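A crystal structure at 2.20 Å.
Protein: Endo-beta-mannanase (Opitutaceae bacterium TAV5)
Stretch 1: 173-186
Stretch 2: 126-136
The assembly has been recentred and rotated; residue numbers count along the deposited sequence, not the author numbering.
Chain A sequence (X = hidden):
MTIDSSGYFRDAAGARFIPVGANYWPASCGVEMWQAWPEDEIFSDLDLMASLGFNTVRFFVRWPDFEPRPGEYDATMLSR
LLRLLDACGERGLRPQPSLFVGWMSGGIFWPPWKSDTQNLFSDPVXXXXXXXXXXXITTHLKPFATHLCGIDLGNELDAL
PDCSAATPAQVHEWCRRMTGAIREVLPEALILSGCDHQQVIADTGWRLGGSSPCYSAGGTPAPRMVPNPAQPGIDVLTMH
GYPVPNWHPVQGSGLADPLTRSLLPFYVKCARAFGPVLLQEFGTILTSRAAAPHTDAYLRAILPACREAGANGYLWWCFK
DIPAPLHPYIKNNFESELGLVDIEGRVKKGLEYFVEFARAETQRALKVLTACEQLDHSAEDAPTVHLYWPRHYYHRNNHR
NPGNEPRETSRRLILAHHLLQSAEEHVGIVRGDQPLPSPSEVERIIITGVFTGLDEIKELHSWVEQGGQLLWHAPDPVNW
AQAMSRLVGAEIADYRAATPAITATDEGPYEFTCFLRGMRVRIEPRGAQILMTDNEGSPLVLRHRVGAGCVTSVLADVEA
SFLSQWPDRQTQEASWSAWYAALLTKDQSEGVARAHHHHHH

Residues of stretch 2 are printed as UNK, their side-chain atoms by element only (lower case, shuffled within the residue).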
# COMPACT_ATOMS: atom_id res chain seq x y z
N GLU A 173 10.12 -6.57 -25.18
CA GLU A 173 11.37 -6.90 -25.84
C GLU A 173 11.75 -8.36 -25.62
O GLU A 173 12.23 -9.02 -26.54
CB GLU A 173 12.48 -5.96 -25.35
CG GLU A 173 13.90 -6.29 -25.83
CD GLU A 173 14.06 -6.20 -27.35
OE1 GLU A 173 13.18 -5.65 -28.04
OE2 GLU A 173 15.08 -6.68 -27.88
N TRP A 174 11.55 -8.87 -24.40
CA TRP A 174 11.88 -10.27 -24.13
C TRP A 174 11.06 -11.19 -25.01
O TRP A 174 11.57 -12.22 -25.50
CB TRP A 174 11.61 -10.57 -22.66
CG TRP A 174 11.95 -11.95 -22.24
CD1 TRP A 174 13.15 -12.39 -21.74
CD2 TRP A 174 11.07 -13.08 -22.22
NE1 TRP A 174 13.06 -13.72 -21.42
CE2 TRP A 174 11.80 -14.17 -21.72
CE3 TRP A 174 9.74 -13.27 -22.59
CZ2 TRP A 174 11.25 -15.44 -21.57
CZ3 TRP A 174 9.18 -14.54 -22.45
CH2 TRP A 174 9.94 -15.60 -21.94
N CYS A 175 9.79 -10.84 -25.21
CA CYS A 175 8.89 -11.64 -26.03
C CYS A 175 9.34 -11.64 -27.48
O CYS A 175 9.36 -12.68 -28.14
CB CYS A 175 7.46 -11.12 -25.88
SG CYS A 175 6.20 -11.99 -26.82
N ARG A 176 9.71 -10.46 -28.00
CA ARG A 176 10.30 -10.37 -29.33
C ARG A 176 11.54 -11.24 -29.44
O ARG A 176 11.70 -11.97 -30.42
CB ARG A 176 10.65 -8.91 -29.66
CG ARG A 176 10.92 -8.64 -31.15
CD ARG A 176 11.61 -7.29 -31.39
NE ARG A 176 12.87 -7.18 -30.65
CZ ARG A 176 14.04 -7.60 -31.12
NH1 ARG A 176 14.13 -8.15 -32.33
NH2 ARG A 176 15.14 -7.48 -30.38
N ARG A 177 12.41 -11.19 -28.43
CA ARG A 177 13.66 -11.94 -28.51
C ARG A 177 13.42 -13.44 -28.44
O ARG A 177 14.06 -14.20 -29.17
CB ARG A 177 14.61 -11.50 -27.40
CG ARG A 177 15.21 -10.12 -27.61
CD ARG A 177 16.29 -10.12 -28.68
NE ARG A 177 17.22 -11.24 -28.53
CZ ARG A 177 18.36 -11.19 -27.84
NH1 ARG A 177 18.73 -10.08 -27.24
NH2 ARG A 177 19.13 -12.26 -27.77
N MET A 178 12.51 -13.89 -27.57
CA MET A 178 12.32 -15.33 -27.42
C MET A 178 11.54 -15.91 -28.59
O MET A 178 11.81 -17.03 -29.02
CB MET A 178 11.60 -15.64 -26.11
CG MET A 178 12.35 -15.21 -24.87
SD MET A 178 14.08 -15.73 -24.89
CE MET A 178 14.92 -14.17 -24.78
N THR A 179 10.55 -15.18 -29.12
CA THR A 179 9.91 -15.64 -30.35
C THR A 179 10.90 -15.61 -31.51
O THR A 179 10.93 -16.53 -32.33
CB THR A 179 8.69 -14.78 -30.68
OG1 THR A 179 9.08 -13.40 -30.79
CG2 THR A 179 7.60 -14.95 -29.61
N GLY A 180 11.71 -14.55 -31.61
CA GLY A 180 12.67 -14.46 -32.69
C GLY A 180 13.67 -15.61 -32.67
O GLY A 180 14.06 -16.12 -33.73
N ALA A 181 14.08 -16.03 -31.47
CA ALA A 181 14.99 -17.16 -31.34
C ALA A 181 14.34 -18.45 -31.82
O ALA A 181 14.99 -19.28 -32.47
CB ALA A 181 15.43 -17.32 -29.88
N ILE A 182 13.06 -18.64 -31.50
CA ILE A 182 12.37 -19.83 -31.96
C ILE A 182 12.30 -19.83 -33.49
O ILE A 182 12.45 -20.88 -34.14
CB ILE A 182 10.97 -19.90 -31.32
CG1 ILE A 182 11.08 -20.43 -29.88
CG2 ILE A 182 10.01 -20.75 -32.14
CD1 ILE A 182 9.96 -19.92 -28.97
N ARG A 183 12.13 -18.65 -34.08
CA ARG A 183 11.98 -18.54 -35.52
C ARG A 183 13.32 -18.58 -36.25
O ARG A 183 13.32 -18.66 -37.48
CB ARG A 183 11.21 -17.26 -35.87
CG ARG A 183 9.74 -17.30 -35.43
CD ARG A 183 8.87 -16.24 -36.13
NE ARG A 183 7.61 -16.04 -35.43
CZ ARG A 183 6.58 -16.89 -35.47
NH1 ARG A 183 6.62 -18.00 -36.21
NH2 ARG A 183 5.48 -16.61 -34.78
N GLU A 184 14.44 -18.51 -35.54
CA GLU A 184 15.73 -18.80 -36.17
C GLU A 184 15.85 -20.27 -36.55
O GLU A 184 16.72 -20.62 -37.35
CB GLU A 184 16.88 -18.41 -35.25
CG GLU A 184 17.19 -16.92 -35.24
CD GLU A 184 18.25 -16.57 -34.21
OE1 GLU A 184 19.07 -17.46 -33.89
OE2 GLU A 184 18.25 -15.42 -33.70
N VAL A 185 15.01 -21.13 -35.99
CA VAL A 185 15.01 -22.55 -36.28
C VAL A 185 13.75 -22.97 -37.04
O VAL A 185 13.83 -23.73 -38.00
CB VAL A 185 15.17 -23.37 -34.98
CG1 VAL A 185 14.97 -24.86 -35.24
CG2 VAL A 185 16.52 -23.08 -34.35
N LEU A 186 12.58 -22.47 -36.64
CA LEU A 186 11.31 -22.83 -37.27
C LEU A 186 10.57 -21.54 -37.61
O LEU A 186 9.62 -21.15 -36.90
CB LEU A 186 10.48 -23.74 -36.38
CG LEU A 186 11.00 -25.14 -36.07
CD1 LEU A 186 10.10 -25.84 -35.08
CD2 LEU A 186 11.10 -25.93 -37.38
N UNK A 126 20.23 -13.25 -18.53
CA UNK A 126 19.04 -14.09 -18.69
C UNK A 126 18.46 -13.97 -20.09
O UNK A 126 17.98 -14.96 -20.65
c UNK A 126 17.51 -16.71 -16.69
c UNK A 126 18.36 -14.13 -16.24
c UNK A 126 17.99 -13.72 -17.65
s UNK A 126 18.95 -15.82 -16.14
N UNK A 127 18.47 -12.77 -20.65
CA UNK A 127 17.98 -12.61 -22.02
C UNK A 127 18.80 -13.48 -22.96
O UNK A 127 18.25 -14.30 -23.72
c UNK A 127 16.85 -8.87 -21.93
c UNK A 127 17.99 -11.13 -22.43
c UNK A 127 17.73 -10.98 -23.90
c UNK A 127 16.90 -10.38 -21.66
N UNK A 128 20.13 -13.38 -22.89
CA UNK A 128 20.98 -14.19 -23.76
C UNK A 128 20.80 -15.68 -23.48
O UNK A 128 20.53 -16.46 -24.40
c UNK A 128 22.74 -12.37 -24.16
o UNK A 128 21.13 -10.97 -25.27
c UNK A 128 21.84 -12.00 -25.35
o UNK A 128 21.83 -12.72 -26.38
c UNK A 128 22.45 -13.78 -23.61
N UNK A 129 20.93 -16.10 -22.22
CA UNK A 129 20.73 -17.52 -21.89
C UNK A 129 19.34 -18.00 -22.28
O UNK A 129 19.17 -19.14 -22.72
c UNK A 129 23.63 -19.94 -22.43
c UNK A 129 22.42 -17.63 -19.97
n UNK A 129 24.20 -19.91 -23.63
c UNK A 129 23.21 -18.91 -20.22
n UNK A 129 22.87 -20.96 -22.08
n UNK A 129 23.81 -18.95 -21.56
c UNK A 129 20.97 -17.76 -20.40
N UNK A 130 18.32 -17.14 -22.15
CA UNK A 130 16.98 -17.54 -22.54
C UNK A 130 16.85 -17.75 -24.04
O UNK A 130 16.28 -18.74 -24.49
N UNK A 131 17.41 -16.83 -24.83
CA UNK A 131 17.36 -16.98 -26.29
C UNK A 131 18.06 -18.26 -26.73
O UNK A 131 17.51 -19.04 -27.52
c UNK A 131 18.01 -15.76 -26.96
N UNK A 132 19.26 -18.52 -26.21
CA UNK A 132 19.97 -19.73 -26.60
C UNK A 132 19.18 -20.97 -26.22
O UNK A 132 19.11 -21.93 -27.00
c UNK A 132 21.35 -19.76 -25.96
N UNK A 133 18.54 -20.95 -25.05
CA UNK A 133 17.74 -22.09 -24.61
C UNK A 133 16.53 -22.29 -25.51
O UNK A 133 16.18 -23.43 -25.85
c UNK A 133 17.30 -21.89 -23.16
c UNK A 133 14.93 -22.27 -22.37
c UNK A 133 16.40 -24.16 -22.53
c UNK A 133 15.38 -25.00 -22.07
c UNK A 133 16.19 -22.79 -22.69
c UNK A 133 14.13 -24.45 -21.76
o UNK A 133 13.11 -25.25 -21.30
c UNK A 133 13.90 -23.09 -21.92
N UNK A 134 15.88 -21.21 -25.93
CA UNK A 134 14.74 -21.35 -26.83
C UNK A 134 15.19 -21.93 -28.17
O UNK A 134 14.52 -22.82 -28.72
c UNK A 134 14.06 -20.00 -27.04
N UNK A 135 16.30 -21.43 -28.70
CA UNK A 135 16.81 -21.97 -29.96
C UNK A 135 17.20 -23.44 -29.82
O UNK A 135 16.90 -24.25 -30.71
n UNK A 135 20.59 -20.29 -31.54
n UNK A 135 19.83 -18.15 -31.12
c UNK A 135 20.73 -19.11 -30.93
c UNK A 135 19.49 -20.65 -32.43
c UNK A 135 18.57 -21.65 -31.76
n UNK A 135 21.77 -18.89 -30.13
c UNK A 135 18.00 -21.13 -30.44
N UNK A 136 17.79 -23.81 -28.69
CA UNK A 136 18.21 -25.20 -28.49
C UNK A 136 17.03 -26.15 -28.48
O UNK A 136 17.06 -27.20 -29.14
o UNK A 136 20.15 -24.51 -27.24
c UNK A 136 18.99 -25.34 -27.20
c UNK A 136 19.38 -26.79 -27.01
O HOH W 1 15.21 -15.00 -19.92

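Position 126 carries three carbons and a sulfur in an unbranched chain, with the sulfur between the second and last carbons: Met126. Its side chain does not touch stretch 1, but its backbone works: one water donates to Met126 O at 2.9 Å and accepts from Trp174 NE1 at 2.9 Å, so an indole N-H is satisfied without a direct contact.

Position 127 has four carbons, forked at the first, one arm two carbons long. That is Ile127. Its CG1 lies at the edge of the Trp174 ring, 4.3 Å from CD1, while CG2 sits over one face of the Arg177 guanidinium, 3.6 Å from NH1, and 4.3 Å from Met178 CE.

Position 128 shows three carbons, the third bearing two oxygens and no nitrogen, a carboxylate separated from CA by two carbons: Glu128. The CA-to-CB bond points away, yet the chain's end comes back to meet Arg177 in a salt bridge. Arg177 NH2 donates to Glu128 OE1 at 3.1 Å and Arg177 NH1 to Glu128 OE2 at 3.2 Å, a two-pronged grip near the guanidinium plane that leaves a face free for Ile127.

Position 129 has three carbons, a nitrogen, then a carbon with two more nitrogens. This is Arg129, its CA-to-CB bond pointing away and its end bonded elsewhere in the structure.

Position 130 has no side-chain atoms, hence Gly130. Met178 SD rests 3.5 Å from Gly130 C; an ideal CB here would also lie 3.5 Å from Met178 SD, a tight fit.

Position 131 has a single carbon: Ala131. Its CB is 4.1 Å from Met178 CE and 4.2 Å from Ala181 CB, and Ala181 CB reaches Ala131 O at 3.6 Å.

Position 132, again one carbon, is Ala132, pointing away from stretch 1.

At 133 one carbon leads to a six-carbon ring bearing an oxygen, so Tyr133. It does not touch stretch 1, and its hydroxyl is bonded elsewhere in the structure.

Position 134 has one carbon: Ala134. Pointing toward stretch 1, its CB lies 4.1 Å from Ala181 CB and 4.1 Å from Ile182 CG1.

Position 135 repeats the pattern of three carbons, a nitrogen and a carbon with two nitrogens: Arg135. Its CG packs 3.6 Å from Val185 CG2, and its NH1 forms a salt bridge with Glu184 OE1 at 3.0 Å.

Position 136 has one carbon carrying an oxygen and a carbon, Thr136. Its CA-to-CB bond points away, its OG1 donating to Ala132 O at 2.8 Å.

The contact reads as small residues at the seam and charge along one edge. Gly130, Ala131, Ala134 and Ala181 let the helix axes approach to 7.9 Å at a crossing angle of -32°, with Met178 filling the space beside Gly130. Two salt bridges of reversed polarity, Arg177 to Glu128 and Glu184 to Arg135, lie along one side of this apolar strip, and both arginines also supply packing surface. Trp174, Met178 and Ile182 pair in register with Ile127, Ala131 and Arg135, matched steps of four.

Stretch 2 (126-136) MIERGAAYART
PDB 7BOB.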